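Long-range contact in riboflavin kinase, putative (Trypanosoma brucei, PDB 3BNW), which probably transfers a phosphate from ATP to riboflavin to make FMN, the flavokinase step of flavin cofactor biosynthesis: residues K72-I86 with T98-D110. Sequence-based numbering, arbitrary orientation.
Sequences KERESFGPYPFAASI and TVEPYFLHEFGWD
The phenol oxygen of Tyr-102 is gripped twice, by Ser-85 across the strand pair and by Glu-100 two residues back on its own strand. OG of Ser-85 lies 2.7 Å from OH of Tyr-102, near the plane of the ring, and Tyr-102 OH donates to OE2 of Glu-100 at 2.5 Å, on the anti side of the carboxylate. With both partners at its edge, the ring is pinned across the strands, and CD2 leans on the carbonyl of Ala-83. Beneath this trio, Ala-83 with Tyr-102 and Ser-85 with Glu-100 form the hydrogen-bonded antiparallel pairs; Tyr-102 N to Ala-83 O is the shortest of the backbone bonds between the two strands, at 2.7 Å. Ala-84, Pro-101, Ile-86 and Val-99 face the other way, where Ile-42 covers Val-99 and Pro-101.

Past Phe-103 the pairing ends with Leu-104 N bonded to Pro-81 O, 2.9 Å apart, and an inverse gamma turn centred on Leu-104 leads into an aromatic cluster. A chi1 of 177° swings the His-105 ring away from its backbone N and lays it flat over Tyr-80, centroids 3.8 Å apart and planes at 8°, while Gly-78 CA covers the opposite face of the tyrosine. Phe-107 sets CE1 against Tyr-80 CE2 and, edge-on, against Phe-77 CB. Trp-109 then turns its six-membered ring's edge to the face of Phe-77, with planes at 69°, and takes Lys-72 CE over its five-membered ring in a CH-pi contact. The whole is an antiparallel beta hairpin extended by an aromatic-rich loop, within the curled, antiparallel beta-barrel-like sheet of the riboflavin kinase fold.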
# COMPACT_ATOMS: atom_id res chain seq x y z
N LYS A 72 18.04 8.17 8.93
CA LYS A 72 18.06 8.82 7.62
C LYS A 72 16.89 9.81 7.53
O LYS A 72 16.20 9.88 6.51
CB LYS A 72 17.91 7.77 6.51
CG LYS A 72 18.79 6.53 6.63
CD LYS A 72 18.15 5.36 5.90
CE LYS A 72 19.04 4.13 5.89
NZ LYS A 72 20.17 4.29 4.94
N GLU A 73 16.66 10.56 8.60
CA GLU A 73 15.40 11.31 8.76
C GLU A 73 15.19 12.45 7.75
O GLU A 73 14.06 12.87 7.51
CB GLU A 73 15.29 11.86 10.19
N ARG A 74 16.29 12.95 7.17
CA ARG A 74 16.23 14.05 6.20
C ARG A 74 15.77 13.60 4.80
O ARG A 74 15.18 14.38 4.05
CB ARG A 74 17.59 14.73 6.10
N GLU A 75 16.05 12.34 4.45
CA GLU A 75 15.84 11.84 3.08
C GLU A 75 14.38 11.48 2.80
O GLU A 75 13.56 11.40 3.72
CB GLU A 75 16.75 10.63 2.84
CG GLU A 75 17.26 10.49 1.41
CD GLU A 75 18.63 9.82 1.35
OE1 GLU A 75 18.86 8.82 2.06
OE2 GLU A 75 19.50 10.31 0.58
N SER A 76 14.07 11.28 1.52
CA SER A 76 12.75 10.82 1.08
C SER A 76 12.89 9.81 -0.05
O SER A 76 13.68 10.01 -0.97
CB SER A 76 11.88 12.00 0.62
OG SER A 76 10.54 11.58 0.39
N PHE A 77 12.12 8.73 0.01
CA PHE A 77 12.23 7.64 -0.94
C PHE A 77 10.95 7.49 -1.75
O PHE A 77 9.85 7.66 -1.22
CB PHE A 77 12.57 6.33 -0.21
CG PHE A 77 13.82 6.42 0.62
CD1 PHE A 77 15.05 6.05 0.10
CD2 PHE A 77 13.77 6.88 1.93
CE1 PHE A 77 16.21 6.13 0.86
CE2 PHE A 77 14.92 6.97 2.71
CZ PHE A 77 16.14 6.59 2.17
N GLY A 78 11.10 7.18 -3.04
CA GLY A 78 9.96 6.99 -3.94
C GLY A 78 9.77 8.14 -4.91
O GLY A 78 10.66 8.98 -5.07
N PRO A 79 8.59 8.20 -5.57
CA PRO A 79 7.46 7.28 -5.43
C PRO A 79 7.72 5.90 -6.05
O PRO A 79 8.31 5.81 -7.13
CB PRO A 79 6.34 8.00 -6.20
CG PRO A 79 7.07 8.78 -7.23
CD PRO A 79 8.32 9.25 -6.56
N TYR A 80 7.31 4.85 -5.35
CA TYR A 80 7.47 3.48 -5.85
C TYR A 80 6.12 2.80 -6.06
O TYR A 80 5.15 3.15 -5.39
CB TYR A 80 8.30 2.64 -4.88
CG TYR A 80 9.67 3.20 -4.57
CD1 TYR A 80 10.62 3.36 -5.57
CD2 TYR A 80 10.02 3.54 -3.26
CE1 TYR A 80 11.89 3.87 -5.28
CE2 TYR A 80 11.28 4.05 -2.97
CZ TYR A 80 12.21 4.21 -3.98
OH TYR A 80 13.46 4.72 -3.69
N PRO A 81 6.06 1.83 -6.98
CA PRO A 81 4.88 0.95 -7.04
C PRO A 81 4.72 0.13 -5.75
O PRO A 81 5.71 -0.16 -5.08
CB PRO A 81 5.18 0.02 -8.23
CG PRO A 81 6.27 0.68 -9.00
CD PRO A 81 7.05 1.49 -8.02
N PHE A 82 3.49 -0.22 -5.40
CA PHE A 82 3.25 -1.04 -4.23
C PHE A 82 1.96 -1.82 -4.40
O PHE A 82 1.06 -1.39 -5.11
CB PHE A 82 3.18 -0.19 -2.96
CG PHE A 82 1.83 0.39 -2.70
CD1 PHE A 82 1.48 1.62 -3.21
CD2 PHE A 82 0.89 -0.31 -1.95
CE1 PHE A 82 0.22 2.15 -2.99
CE2 PHE A 82 -0.37 0.21 -1.73
CZ PHE A 82 -0.71 1.44 -2.25
N ALA A 83 1.90 -2.98 -3.74
CA ALA A 83 0.65 -3.69 -3.51
C ALA A 83 0.45 -3.72 -2.01
O ALA A 83 1.39 -3.48 -1.25
CB ALA A 83 0.73 -5.09 -4.07
N ALA A 84 -0.77 -4.01 -1.56
CA ALA A 84 -1.07 -4.00 -0.13
C ALA A 84 -2.30 -4.82 0.19
O ALA A 84 -3.24 -4.86 -0.61
CB ALA A 84 -1.26 -2.57 0.36
N SER A 85 -2.30 -5.45 1.36
CA SER A 85 -3.46 -6.20 1.83
C SER A 85 -4.19 -5.39 2.90
O SER A 85 -3.57 -4.89 3.84
CB SER A 85 -3.03 -7.54 2.42
OG SER A 85 -2.33 -8.31 1.45
N ILE A 86 -5.51 -5.26 2.73
CA ILE A 86 -6.37 -4.61 3.73
C ILE A 86 -7.34 -5.64 4.30
O ILE A 86 -8.26 -6.09 3.60
CB ILE A 86 -7.17 -3.42 3.12
CG1 ILE A 86 -6.22 -2.30 2.69
CG2 ILE A 86 -8.19 -2.88 4.12
CD1 ILE A 86 -5.67 -2.45 1.30
N THR A 98 -6.40 -3.98 9.30
CA THR A 98 -4.96 -3.84 9.18
C THR A 98 -4.65 -3.45 7.74
O THR A 98 -5.38 -3.84 6.82
CB THR A 98 -4.24 -5.18 9.51
OG1 THR A 98 -4.64 -5.63 10.81
CG2 THR A 98 -2.74 -5.02 9.46
N VAL A 99 -3.59 -2.67 7.54
CA VAL A 99 -3.08 -2.36 6.21
C VAL A 99 -1.63 -2.79 6.14
O VAL A 99 -0.80 -2.34 6.93
CB VAL A 99 -3.22 -0.87 5.84
CG1 VAL A 99 -2.51 -0.56 4.52
CG2 VAL A 99 -4.70 -0.49 5.76
N GLU A 100 -1.33 -3.67 5.19
CA GLU A 100 -0.04 -4.32 5.10
C GLU A 100 0.54 -4.08 3.71
O GLU A 100 0.17 -4.77 2.76
CB GLU A 100 -0.20 -5.81 5.37
CG GLU A 100 1.09 -6.56 5.62
CD GLU A 100 0.87 -8.03 5.89
OE1 GLU A 100 1.23 -8.50 6.98
OE2 GLU A 100 0.31 -8.73 5.01
N PRO A 101 1.45 -3.09 3.58
CA PRO A 101 1.95 -2.71 2.26
C PRO A 101 3.20 -3.49 1.84
O PRO A 101 4.02 -3.86 2.69
CB PRO A 101 2.26 -1.22 2.43
CG PRO A 101 2.58 -1.05 3.90
CD PRO A 101 2.08 -2.28 4.63
N TYR A 102 3.34 -3.71 0.54
CA TYR A 102 4.50 -4.39 -0.03
C TYR A 102 5.07 -3.54 -1.16
O TYR A 102 4.63 -3.64 -2.31
CB TYR A 102 4.13 -5.79 -0.55
CG TYR A 102 3.08 -6.51 0.27
CD1 TYR A 102 3.35 -6.93 1.57
CD2 TYR A 102 1.84 -6.80 -0.27
CE1 TYR A 102 2.39 -7.59 2.32
CE2 TYR A 102 0.88 -7.47 0.47
CZ TYR A 102 1.16 -7.86 1.77
OH TYR A 102 0.20 -8.53 2.50
N PHE A 103 6.06 -2.71 -0.84
CA PHE A 103 6.71 -1.87 -1.84
C PHE A 103 7.45 -2.72 -2.87
O PHE A 103 8.26 -3.58 -2.50
CB PHE A 103 7.69 -0.89 -1.19
CG PHE A 103 7.04 0.36 -0.68
CD1 PHE A 103 6.72 1.39 -1.55
CD2 PHE A 103 6.72 0.50 0.67
CE1 PHE A 103 6.10 2.54 -1.09
CE2 PHE A 103 6.11 1.66 1.14
CZ PHE A 103 5.80 2.68 0.25
N LEU A 104 7.18 -2.47 -4.15
CA LEU A 104 7.94 -3.08 -5.24
C LEU A 104 9.28 -2.35 -5.38
O LEU A 104 9.57 -1.73 -6.40
CB LEU A 104 7.16 -3.04 -6.55
CG LEU A 104 6.01 -4.04 -6.71
CD1 LEU A 104 5.14 -4.15 -5.46
CD2 LEU A 104 5.16 -3.66 -7.92
N HIS A 105 10.08 -2.43 -4.32
CA HIS A 105 11.39 -1.78 -4.26
C HIS A 105 12.26 -2.42 -3.18
O HIS A 105 11.76 -2.82 -2.12
CB HIS A 105 11.23 -0.29 -3.98
CG HIS A 105 12.53 0.44 -3.84
ND1 HIS A 105 13.36 0.69 -4.91
CD2 HIS A 105 13.15 0.96 -2.76
CE1 HIS A 105 14.44 1.33 -4.49
NE2 HIS A 105 14.34 1.50 -3.19
N GLU A 106 13.56 -2.51 -3.45
CA GLU A 106 14.50 -3.15 -2.54
C GLU A 106 15.25 -2.06 -1.78
O GLU A 106 16.18 -1.46 -2.31
CB GLU A 106 15.49 -4.07 -3.28
CG GLU A 106 14.92 -4.76 -4.54
CD GLU A 106 15.20 -3.97 -5.82
OE1 GLU A 106 14.24 -3.39 -6.39
OE2 GLU A 106 16.39 -3.93 -6.25
N PHE A 107 14.82 -1.80 -0.55
CA PHE A 107 15.46 -0.79 0.30
C PHE A 107 16.77 -1.30 0.87
O PHE A 107 17.74 -0.54 0.99
CB PHE A 107 14.52 -0.40 1.44
CG PHE A 107 13.28 0.32 0.99
CD1 PHE A 107 13.26 1.70 0.86
CD2 PHE A 107 12.12 -0.39 0.71
CE1 PHE A 107 12.11 2.37 0.46
CE2 PHE A 107 10.95 0.27 0.30
CZ PHE A 107 10.95 1.65 0.17
N GLY A 108 16.80 -2.59 1.22
CA GLY A 108 17.97 -3.21 1.86
C GLY A 108 17.94 -3.10 3.37
O GLY A 108 18.92 -3.44 4.05
N TRP A 109 16.83 -2.61 3.91
CA TRP A 109 16.66 -2.42 5.35
C TRP A 109 15.20 -2.16 5.69
O TRP A 109 14.39 -1.87 4.81
CB TRP A 109 17.53 -1.26 5.86
CG TRP A 109 17.73 -0.13 4.88
CD1 TRP A 109 18.85 0.13 4.15
CD2 TRP A 109 16.78 0.88 4.52
NE1 TRP A 109 18.66 1.23 3.36
CE2 TRP A 109 17.40 1.72 3.56
CE3 TRP A 109 15.46 1.17 4.90
CZ2 TRP A 109 16.75 2.82 2.99
CZ3 TRP A 109 14.81 2.26 4.33
CH2 TRP A 109 15.46 3.07 3.38
N ASP A 110 14.87 -2.29 6.97
CA ASP A 110 13.53 -1.99 7.45
C ASP A 110 13.42 -0.50 7.79
O ASP A 110 14.43 0.16 8.05
CB ASP A 110 13.19 -2.86 8.67
CG ASP A 110 12.81 -4.28 8.28
OD1 ASP A 110 11.97 -4.46 7.37
OD2 ASP A 110 13.34 -5.22 8.91